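Local atomic coordinates of kinesin-like protein KIF19 (Mus musculus, PDB entry 5GSZ), a protein that moves toward microtubule plus ends as a kinesin-8 motor and depolymerizes microtubules at ciliary tips, so regulating the length of motile cilia. Residues Ala75-Val80 against Lys110-Leu115; Ala83-Leu88 against Val125-Asp130. One frame throughout, in Å; residues are numbered along the deposited sequence.

Contact 1 of 2, residues Ala75-Val80 against Lys110-Leu115. With MG (magnesium ion), chain C; ADP (adenosine-5'-diphosphate), chain B.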
ATOM      1  N   ALA A  75      -5.960 -18.156  -1.505  1.00 56.43           N
ATOM      2  CA  ALA A  75      -5.958 -17.195  -2.598  1.00 55.08           C
ATOM      3  C   ALA A  75      -4.613 -17.186  -3.315  1.00 54.86           C
ATOM      4  O   ALA A  75      -3.555 -17.315  -2.694  1.00 58.55           O
ATOM      5  CB  ALA A  75      -6.287 -15.798  -2.083  1.00 50.91           C
ATOM      6  N   THR A  76      -4.656 -17.041  -4.631  1.00 53.26           N
ATOM      7  CA  THR A  76      -3.432 -16.898  -5.399  1.00 58.67           C
ATOM      8  C   THR A  76      -3.092 -15.419  -5.562  1.00 55.03           C
ATOM      9  O   THR A  76      -3.871 -14.530  -5.210  1.00 55.53           O
ATOM     10  CB  THR A  76      -3.575 -17.567  -6.765  1.00 60.82           C
ATOM     11  OG1 THR A  76      -4.283 -16.692  -7.646  1.00 58.79           O
ATOM     12  CG2 THR A  76      -4.366 -18.860  -6.622  1.00 56.41           C
ATOM     13  N   GLN A  77      -1.906 -15.155  -6.104  1.00 51.94           N
ATOM     14  CA  GLN A  77      -1.564 -13.777  -6.422  1.00 45.56           C
ATOM     15  C   GLN A  77      -2.601 -13.158  -7.361  1.00 48.62           C
ATOM     16  O   GLN A  77      -3.131 -12.079  -7.080  1.00 53.80           O
ATOM     17  CB  GLN A  77      -0.147 -13.706  -6.999  1.00 43.99           C
ATOM     18  CG  GLN A  77       0.948 -14.007  -5.965  1.00 43.68           C
ATOM     19  CD  GLN A  77       1.268 -12.845  -5.020  1.00 45.08           C
ATOM     20  OE1 GLN A  77       0.441 -12.436  -4.203  1.00 45.99           O
ATOM     21  NE2 GLN A  77       2.494 -12.333  -5.106  1.00 42.65           N
ATOM     22  N   GLU A  78      -2.956 -13.849  -8.450  1.00 49.45           N
ATOM     23  CA  GLU A  78      -3.910 -13.248  -9.388  1.00 49.53           C
ATOM     24  C   GLU A  78      -5.287 -13.051  -8.776  1.00 51.88           C
ATOM     25  O   GLU A  78      -6.006 -12.136  -9.180  1.00 55.76           O
ATOM     26  CB  GLU A  78      -4.054 -14.070 -10.667  1.00 52.82           C
ATOM     27  CG  GLU A  78      -3.185 -13.541 -11.841  1.00 59.50           C
ATOM     28  CD  GLU A  78      -3.893 -12.556 -12.778  1.00 59.59           C
ATOM     29  OE1 GLU A  78      -3.218 -12.003 -13.678  1.00 60.54           O
ATOM     30  OE2 GLU A  78      -5.124 -12.368 -12.644  1.00 62.86           O
ATOM     31  N   MET A  79      -5.689 -13.886  -7.823  1.00 52.63           N
ATOM     32  CA  MET A  79      -7.007 -13.695  -7.233  1.00 51.11           C
ATOM     33  C   MET A  79      -7.021 -12.464  -6.340  1.00 54.61           C
ATOM     34  O   MET A  79      -8.008 -11.713  -6.310  1.00 53.09           O
ATOM     35  CB  MET A  79      -7.417 -14.927  -6.438  1.00 60.08           C
ATOM     36  CG  MET A  79      -7.456 -16.211  -7.232  1.00 58.25           C
ATOM     37  SD  MET A  79      -7.906 -17.592  -6.166  1.00 65.99           S
ATOM     38  CE  MET A  79      -7.800 -18.937  -7.358  1.00 75.41           C
ATOM     39  N   VAL A  80      -5.932 -12.251  -5.597  1.00 54.79           N
ATOM     40  CA  VAL A  80      -5.785 -11.019  -4.831  1.00 51.89           C
ATOM     41  C   VAL A  80      -5.844  -9.817  -5.759  1.00 49.62           C
ATOM     42  O   VAL A  80      -6.529  -8.826  -5.473  1.00 50.16           O
ATOM     43  CB  VAL A  80      -4.482 -11.048  -4.012  1.00 48.20           C
ATOM     44  CG1 VAL A  80      -4.057  -9.635  -3.652  1.00 46.29           C
ATOM     45  CG2 VAL A  80      -4.690 -11.850  -2.749  1.00 48.71           C
ATOM     46  N   LYS A 110       3.426  -7.611   3.003  1.00 39.85           N
ATOM     47  CA  LYS A 110       3.305  -6.406   2.179  1.00 38.13           C
ATOM     48  C   LYS A 110       4.084  -6.510   0.861  1.00 37.60           C
ATOM     49  O   LYS A 110       3.498  -6.452  -0.228  1.00 34.70           O
ATOM     50  CB  LYS A 110       3.742  -5.190   2.998  1.00 38.27           C
ATOM     51  CG  LYS A 110       2.805  -4.887   4.171  1.00 42.15           C
ATOM     52  CD  LYS A 110       3.176  -3.603   4.888  1.00 39.47           C
ATOM     53  CE  LYS A 110       4.644  -3.593   5.303  1.00 41.12           C
ATOM     54  NZ  LYS A 110       5.037  -4.666   6.262  1.00 38.07           N
ATOM     55  N   THR A 111       5.411  -6.664   0.930  1.00 37.03           N
ATOM     56  CA  THR A 111       6.183  -6.731  -0.308  1.00 34.69           C
ATOM     57  C   THR A 111       5.761  -7.917  -1.179  1.00 38.77           C
ATOM     58  O   THR A 111       5.777  -7.819  -2.407  1.00 37.51           O
ATOM     59  CB  THR A 111       7.681  -6.782   0.004  1.00 35.65           C
ATOM     60  OG1 THR A 111       8.037  -5.694   0.861  1.00 38.06           O
ATOM     61  CG2 THR A 111       8.502  -6.660  -1.256  1.00 37.42           C
ATOM     62  N   TYR A 112       5.335  -9.029  -0.574  1.00 36.38           N
ATOM     63  CA  TYR A 112       4.856 -10.149  -1.375  1.00 35.27           C
ATOM     64  C   TYR A 112       3.589  -9.784  -2.149  1.00 39.36           C
ATOM     65  O   TYR A 112       3.469 -10.104  -3.338  1.00 39.66           O
ATOM     66  CB  TYR A 112       4.621 -11.378  -0.489  1.00 37.77           C
ATOM     67  CG  TYR A 112       4.126 -12.600  -1.242  1.00 38.43           C
ATOM     68  CD1 TYR A 112       5.020 -13.473  -1.854  1.00 39.52           C
ATOM     69  CD2 TYR A 112       2.762 -12.871  -1.358  1.00 40.49           C
ATOM     70  CE1 TYR A 112       4.575 -14.595  -2.545  1.00 39.00           C
ATOM     71  CE2 TYR A 112       2.308 -13.981  -2.051  1.00 42.99           C
ATOM     72  CZ  TYR A 112       3.228 -14.840  -2.643  1.00 42.20           C
ATOM     73  OH  TYR A 112       2.792 -15.942  -3.329  1.00 43.27           O
ATOM     74  N   THR A 113       2.619  -9.141  -1.481  1.00 37.89           N
ATOM     75  CA  THR A 113       1.394  -8.714  -2.156  1.00 36.82           C
ATOM     76  C   THR A 113       1.680  -7.725  -3.285  1.00 40.44           C
ATOM     77  O   THR A 113       1.090  -7.839  -4.363  1.00 38.70           O
ATOM     78  CB  THR A 113       0.415  -8.089  -1.160  1.00 40.77           C
ATOM     79  OG1 THR A 113      -0.246  -9.117  -0.421  1.00 43.62           O
ATOM     80  CG2 THR A 113      -0.652  -7.236  -1.885  1.00 38.18           C
ATOM     81  N   MET A 114       2.585  -6.753  -3.061  1.00 38.97           N
ATOM     82  CA  MET A 114       2.807  -5.656  -4.010  1.00 41.43           C
ATOM     83  C   MET A 114       3.794  -6.008  -5.122  1.00 43.28           C
ATOM     84  O   MET A 114       3.481  -5.832  -6.305  1.00 44.92           O
ATOM     85  CB  MET A 114       3.287  -4.392  -3.287  1.00 38.99           C
ATOM     86  CG  MET A 114       2.275  -3.866  -2.295  1.00 42.68           C
ATOM     87  SD  MET A 114       0.581  -3.743  -2.941  1.00 39.45           S
ATOM     88  CE  MET A 114       0.643  -2.229  -3.912  1.00 38.41           C
ATOM     89  N   LEU A 115       4.990  -6.489  -4.759  1.00 44.36           N
ATOM     90  CA  LEU A 115       6.000  -6.904  -5.730  1.00 43.57           C
ATOM     91  C   LEU A 115       5.899  -8.386  -6.096  1.00 42.71           C
ATOM     92  O   LEU A 115       6.020  -8.741  -7.270  1.00 45.63           O
ATOM     93  CB  LEU A 115       7.393  -6.599  -5.188  1.00 39.97           C
ATOM     94  CG  LEU A 115       8.520  -7.172  -6.026  1.00 46.97           C
ATOM     95  CD1 LEU A 115       8.621  -6.337  -7.272  1.00 48.16           C
ATOM     96  CD2 LEU A 115       9.832  -7.111  -5.288  1.00 48.08           C
TER
HETATM   97 MG    MG C 402       8.613  -5.332   2.893  1.00 35.50          MG
HETATM   98  PB  ADP B 401       6.608  -7.504   4.595  1.00 40.77           P
HETATM   99  O1B ADP B 401       6.828  -6.991   3.190  1.00 39.98           O
HETATM  100  O2B ADP B 401       5.251  -7.092   5.113  1.00 39.31           O
HETATM  101  O3B ADP B 401       7.778  -7.307   5.520  1.00 40.17           O
HETATM  102  PA  ADP B 401       7.240  -9.851   3.199  1.00 38.65           P
HETATM  103  O1A ADP B 401       6.191 -10.158   2.174  1.00 36.55           O
HETATM  104  O2A ADP B 401       8.481  -9.071   2.850  1.00 39.03           O
HETATM  105  O3A ADP B 401       6.546  -9.113   4.467  1.00 43.22           O
HETATM  106  O5' ADP B 401       7.842 -11.201   3.818  1.00 49.43           O
HETATM  107  C5' ADP B 401       7.074 -12.347   4.144  1.00 45.96           C
HETATM  108  C4' ADP B 401       7.868 -13.554   3.692  1.00 41.42           C
HETATM  109  O4' ADP B 401       6.928 -14.601   3.495  1.00 43.84           O
HETATM  110  C3' ADP B 401       8.446 -13.267   2.331  1.00 42.03           C
HETATM  111  O3' ADP B 401       9.529 -14.182   2.163  1.00 50.56           O
HETATM  112  C2' ADP B 401       7.312 -13.590   1.383  1.00 41.22           C
HETATM  113  O2' ADP B 401       7.812 -14.121   0.148  1.00 47.30           O
HETATM  114  C1' ADP B 401       6.516 -14.655   2.130  1.00 43.25           C
HETATM  115  N9  ADP B 401       5.053 -14.415   2.061  1.00 42.83           N
HETATM  116  C8  ADP B 401       4.394 -13.328   2.522  1.00 43.79           C
HETATM  117  N7  ADP B 401       3.051 -13.418   2.320  1.00 42.52           N
HETATM  118  C5  ADP B 401       2.841 -14.596   1.706  1.00 38.65           C
HETATM  119  C6  ADP B 401       1.663 -15.304   1.193  1.00 39.40           C
HETATM  120  N6  ADP B 401       0.425 -14.762   1.311  1.00 44.66           N
HETATM  121  N1  ADP B 401       1.871 -16.505   0.610  1.00 41.33           N
HETATM  122  C2  ADP B 401       3.096 -17.045   0.508  1.00 41.54           C
HETATM  123  N3  ADP B 401       4.218 -16.444   0.937  1.00 42.11           N
HETATM  124  C4  ADP B 401       4.153 -15.243   1.538  1.00 40.16           C
HETATM  125  O   HOH W   1       6.997  -3.855   3.210  1.00 40.31           O
HETATM  126  O   HOH W   2       9.591  -6.988   2.782  1.00 36.61           O
HETATM  127  O   HOH W   3       9.118  -5.587   5.178  1.00 37.69           O
HETATM  128  O   HOH W   4      10.340  -4.542   2.062  1.00 42.69           O
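Gln77 of helix 77-84 lays its side-chain amide on the ring of Tyr112, on the helix that follows the P-loop (Walker A motif) of this kinesin motor domain. Amide and ring planes lie 20° apart, a stacked pair in which NE2 of Gln77 sits 3.5 Å above the ring plane, toward its rim. The opposite face of Tyr112 carries the adenine of ADP, with C4 of the nucleotide 3.8 Å above the ring centre, so the flat tyrosine fills a layer between base and amide. Its CG stands anti to the backbone N (chi1 -180°), which sends the ring out from the helix toward the base. NE2 of Gln77 also donates to the backbone O of Tyr112 at 3.0 Å, nearly straight at 175°, coming from above the carbonyl plane.

Glutamine suits this place because both ends of its amide find mates: NE2 is shared with the carbonyl of Glu120, while OE1 accepts from Arg17, a residue of the nucleotide pocket. Farther out, Thr76 and Met79 close a capping box at the start of the glutamine's helix: Met79 N donates to Thr76 OG1, and the return bond from Thr76 N to Met79 SD is weak. At the start of helix 110-114, backbone amides and the Lys110 amine grip the phosphates, and Thr111 OG1 binds the magnesium ion at 2.1 Å, opposite water 3 and beside ADP O1B.

Contact 2 of 2, residues Ala83-Leu88 against Val125-Asp130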
ATOM      1  N   ALA A  83      -9.420  -9.178  -7.099  1.00 46.92           N
ATOM      2  CA  ALA A  83     -10.349  -8.692  -6.097  1.00 47.68           C
ATOM      3  C   ALA A  83      -9.993  -7.320  -5.557  1.00 51.42           C
ATOM      4  O   ALA A  83     -10.807  -6.726  -4.841  1.00 58.62           O
ATOM      5  CB  ALA A  83     -10.424  -9.676  -4.931  1.00 50.15           C
ATOM      6  N   THR A  84      -8.809  -6.799  -5.848  1.00 48.65           N
ATOM      7  CA  THR A  84      -8.411  -5.565  -5.181  1.00 54.81           C
ATOM      8  C   THR A  84      -8.216  -4.397  -6.134  1.00 57.38           C
ATOM      9  O   THR A  84      -8.823  -3.333  -5.922  1.00 53.87           O
ATOM     10  CB  THR A  84      -7.130  -5.772  -4.346  1.00 46.84           C
ATOM     11  OG1 THR A  84      -6.106  -6.341  -5.163  1.00 46.09           O
ATOM     12  CG2 THR A  84      -7.410  -6.679  -3.186  1.00 45.31           C
ATOM     13  N   THR A  85      -7.381  -4.552  -7.175  1.00 48.26           N
ATOM     14  CA  THR A  85      -6.963  -3.407  -7.965  1.00 47.42           C
ATOM     15  C   THR A  85      -7.320  -3.474  -9.445  1.00 48.79           C
ATOM     16  O   THR A  85      -7.215  -2.451 -10.122  1.00 47.33           O
ATOM     17  CB  THR A  85      -5.446  -3.191  -7.826  1.00 47.09           C
ATOM     18  OG1 THR A  85      -4.746  -4.315  -8.355  1.00 52.82           O
ATOM     19  CG2 THR A  85      -5.071  -3.071  -6.392  1.00 48.20           C
ATOM     20  N   LYS A  86      -7.729  -4.627  -9.976  1.00 50.61           N
ATOM     21  CA  LYS A  86      -8.033  -4.708 -11.403  1.00 49.97           C
ATOM     22  C   LYS A  86      -9.037  -3.634 -11.817  1.00 49.71           C
ATOM     23  O   LYS A  86      -8.846  -2.934 -12.821  1.00 49.83           O
ATOM     24  CB  LYS A  86      -8.566  -6.101 -11.747  1.00 52.09           C
ATOM     25  CG  LYS A  86      -8.806  -6.329 -13.227  1.00 53.79           C
ATOM     26  CD  LYS A  86      -9.702  -7.524 -13.427  1.00 59.80           C
ATOM     27  CE  LYS A  86     -10.108  -7.733 -14.879  1.00 63.51           C
ATOM     28  NZ  LYS A  86      -8.972  -8.163 -15.738  1.00 65.27           N
ATOM     29  N   SER A  87     -10.107  -3.474 -11.033  1.00 47.16           N
ATOM     30  CA  SER A  87     -11.187  -2.555 -11.365  1.00 40.77           C
ATOM     31  C   SER A  87     -10.791  -1.094 -11.239  1.00 46.71           C
ATOM     32  O   SER A  87     -11.572  -0.231 -11.645  1.00 53.72           O
ATOM     33  CB  SER A  87     -12.391  -2.819 -10.471  1.00 49.06           C
ATOM     34  OG  SER A  87     -12.165  -2.367  -9.141  1.00 50.02           O
ATOM     35  N   LEU A  88      -9.625  -0.784 -10.674  1.00 47.98           N
ATOM     36  CA  LEU A  88      -9.157   0.598 -10.666  1.00 46.24           C
ATOM     37  C   LEU A  88      -8.727   1.061 -12.043  1.00 44.01           C
ATOM     38  O   LEU A  88      -8.712   2.271 -12.297  1.00 46.09           O
ATOM     39  CB  LEU A  88      -7.970   0.776  -9.715  1.00 44.23           C
ATOM     40  CG  LEU A  88      -8.206   0.409  -8.259  1.00 48.87           C
ATOM     41  CD1 LEU A  88      -6.923   0.604  -7.460  1.00 47.87           C
ATOM     42  CD2 LEU A  88      -9.359   1.227  -7.706  1.00 45.36           C
ATOM     43  N   VAL A 125       3.066  -5.614 -11.332  1.00 39.91           N
ATOM     44  CA  VAL A 125       3.128  -6.046 -12.722  1.00 41.92           C
ATOM     45  C   VAL A 125       1.749  -6.468 -13.224  1.00 43.32           C
ATOM     46  O   VAL A 125       1.406  -6.228 -14.384  1.00 52.29           O
ATOM     47  CB  VAL A 125       4.190  -7.157 -12.917  1.00 47.38           C
ATOM     48  CG1 VAL A 125       5.549  -6.737 -12.381  1.00 53.10           C
ATOM     49  CG2 VAL A 125       3.777  -8.432 -12.251  1.00 49.48           C
ATOM     50  N   ARG A 126       0.929  -7.081 -12.375  1.00 42.59           N
ATOM     51  CA  ARG A 126      -0.410  -7.456 -12.830  1.00 44.74           C
ATOM     52  C   ARG A 126      -1.205  -6.221 -13.208  1.00 47.86           C
ATOM     53  O   ARG A 126      -1.923  -6.210 -14.215  1.00 53.44           O
ATOM     54  CB  ARG A 126      -1.146  -8.272 -11.758  1.00 47.97           C
ATOM     55  CG  ARG A 126      -0.581  -9.664 -11.597  1.00 44.88           C
ATOM     56  CD  ARG A 126      -1.060 -10.403 -10.369  1.00 47.50           C
ATOM     57  NE  ARG A 126      -1.091 -11.829 -10.693  1.00 53.59           N
ATOM     58  CZ  ARG A 126      -0.054 -12.663 -10.638  1.00 55.11           C
ATOM     59  NH1 ARG A 126       1.138 -12.251 -10.234  1.00 58.69           N
ATOM     60  NH2 ARG A 126      -0.203 -13.925 -10.994  1.00 53.22           N
ATOM     61  N   THR A 127      -1.045  -5.151 -12.440  1.00 48.94           N
ATOM     62  CA  THR A 127      -1.749  -3.916 -12.738  1.00 49.98           C
ATOM     63  C   THR A 127      -1.151  -3.200 -13.941  1.00 48.14           C
ATOM     64  O   THR A 127      -1.897  -2.707 -14.794  1.00 50.01           O
ATOM     65  CB  THR A 127      -1.742  -3.010 -11.511  1.00 44.99           C
ATOM     66  OG1 THR A 127      -2.093  -3.786 -10.361  1.00 45.87           O
ATOM     67  CG2 THR A 127      -2.746  -1.887 -11.670  1.00 38.95           C
ATOM     68  N   LEU A 128       0.182  -3.117 -14.024  1.00 48.05           N
ATOM     69  CA  LEU A 128       0.792  -2.542 -15.222  1.00 46.97           C
ATOM     70  C   LEU A 128       0.346  -3.281 -16.469  1.00 53.71           C
ATOM     71  O   LEU A 128       0.224  -2.684 -17.545  1.00 56.17           O
ATOM     72  CB  LEU A 128       2.318  -2.541 -15.123  1.00 43.11           C
ATOM     73  CG  LEU A 128       3.025  -1.452 -14.302  1.00 51.80           C
ATOM     74  CD1 LEU A 128       2.848  -1.504 -12.811  1.00 48.63           C
ATOM     75  CD2 LEU A 128       4.501  -1.436 -14.619  1.00 55.29           C
ATOM     76  N   ASN A 129       0.045  -4.564 -16.331  1.00 56.45           N
ATOM     77  CA  ASN A 129      -0.226  -5.407 -17.481  1.00 54.69           C
ATOM     78  C   ASN A 129      -1.628  -5.173 -18.027  1.00 52.85           C
ATOM     79  O   ASN A 129      -1.810  -4.934 -19.223  1.00 57.52           O
ATOM     80  CB  ASN A 129      -0.022  -6.854 -17.067  1.00 56.05           C
ATOM     81  CG  ASN A 129       0.513  -7.690 -18.170  1.00 66.57           C
ATOM     82  OD1 ASN A 129      -0.167  -7.957 -19.171  1.00 74.10           O
ATOM     83  ND2 ASN A 129       1.776  -8.056 -18.040  1.00 59.98           N
ATOM     84  N   ASP A 130      -2.632  -5.232 -17.164  1.00 50.01           N
ATOM     85  CA  ASP A 130      -3.970  -4.887 -17.607  1.00 56.30           C
ATOM     86  C   ASP A 130      -4.079  -3.423 -18.001  1.00 55.17           C
ATOM     87  O   ASP A 130      -5.046  -3.025 -18.664  1.00 51.13           O
ATOM     88  CB  ASP A 130      -4.978  -5.194 -16.509  1.00 53.90           C
ATOM     89  CG  ASP A 130      -5.384  -6.628 -16.489  1.00 56.17           C
ATOM     90  OD1 ASP A 130      -5.024  -7.349 -17.451  1.00 61.22           O
ATOM     91  OD2 ASP A 130      -6.090  -7.011 -15.533  1.00 54.97           O
TER
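Thr85 and Thr127 face each other with their hydroxyls in the buried part of a contact between the end of helix 77-84 with the turn after it and helix 123-136, both packed beside the central sheet of the kinesin motor domain. Their side chains cross at about a right angle, and OG1 of Thr85 gives only a weak hydrogen bond to OG1 of Thr127, at 3.4 Å. The stronger partner of the Thr127 hydroxyl is the carbonyl of Ile123, one turn back in its own helix. Anti to its own carbonyl carbon (chi1 -46°), the Thr127 hydroxyl reaches the O of Ile123 while still facing Thr85. Threonine is apt here: the hydroxyl is served within the helix, while the side chain also packs against Leu246 and Met248 of the sheet, and Thr85 touches Val100.

Where the threonines are buried, the outer side is charged and faces solvent. Exposed Lys86 reaches across to Asp130 in a salt bridge, its CG alongside OD2 at 3.6 Å and its long chain extended until a bend at chi4 (69°) turns the amine. OD2 also accepts from the hydroxyl of Tyr81, so this one oxygen serves two partners; a short aspartate suits a spot met by a long lysine. Replacing Asp130 by an alanine is likely to leave the Lys86 amine without this counter-charge and the Tyr81 hydroxyl without this acceptor, freeing the lysine chain to swing into solvent. NZ of Lys86 stands 3.1 Å from OD2 of Asp130, above the carboxylate plane by 44°.

Overall arrangement
Contacts 1 and 2 lie 11 Å apart between centres, on one side of the central mixed sheet of the motor domain. Their segments alternate along the chain: 75-80, 83-88, 110-115, then 125-130. The start of helix 77-84 serves contact 1, and the chain just past its end serves contact 2, while the partners, helices 110-114 and 123-136, follow each other in sequence. The two contacts touch directly where Gln77 packs on Arg126. Helix 77-84 is thus held at its start beside the nucleotide pocket, and the chain after it against helix 123-136, away from the annotated sites, so that within one helical layer the ADP pocket is linked to helix 123-136.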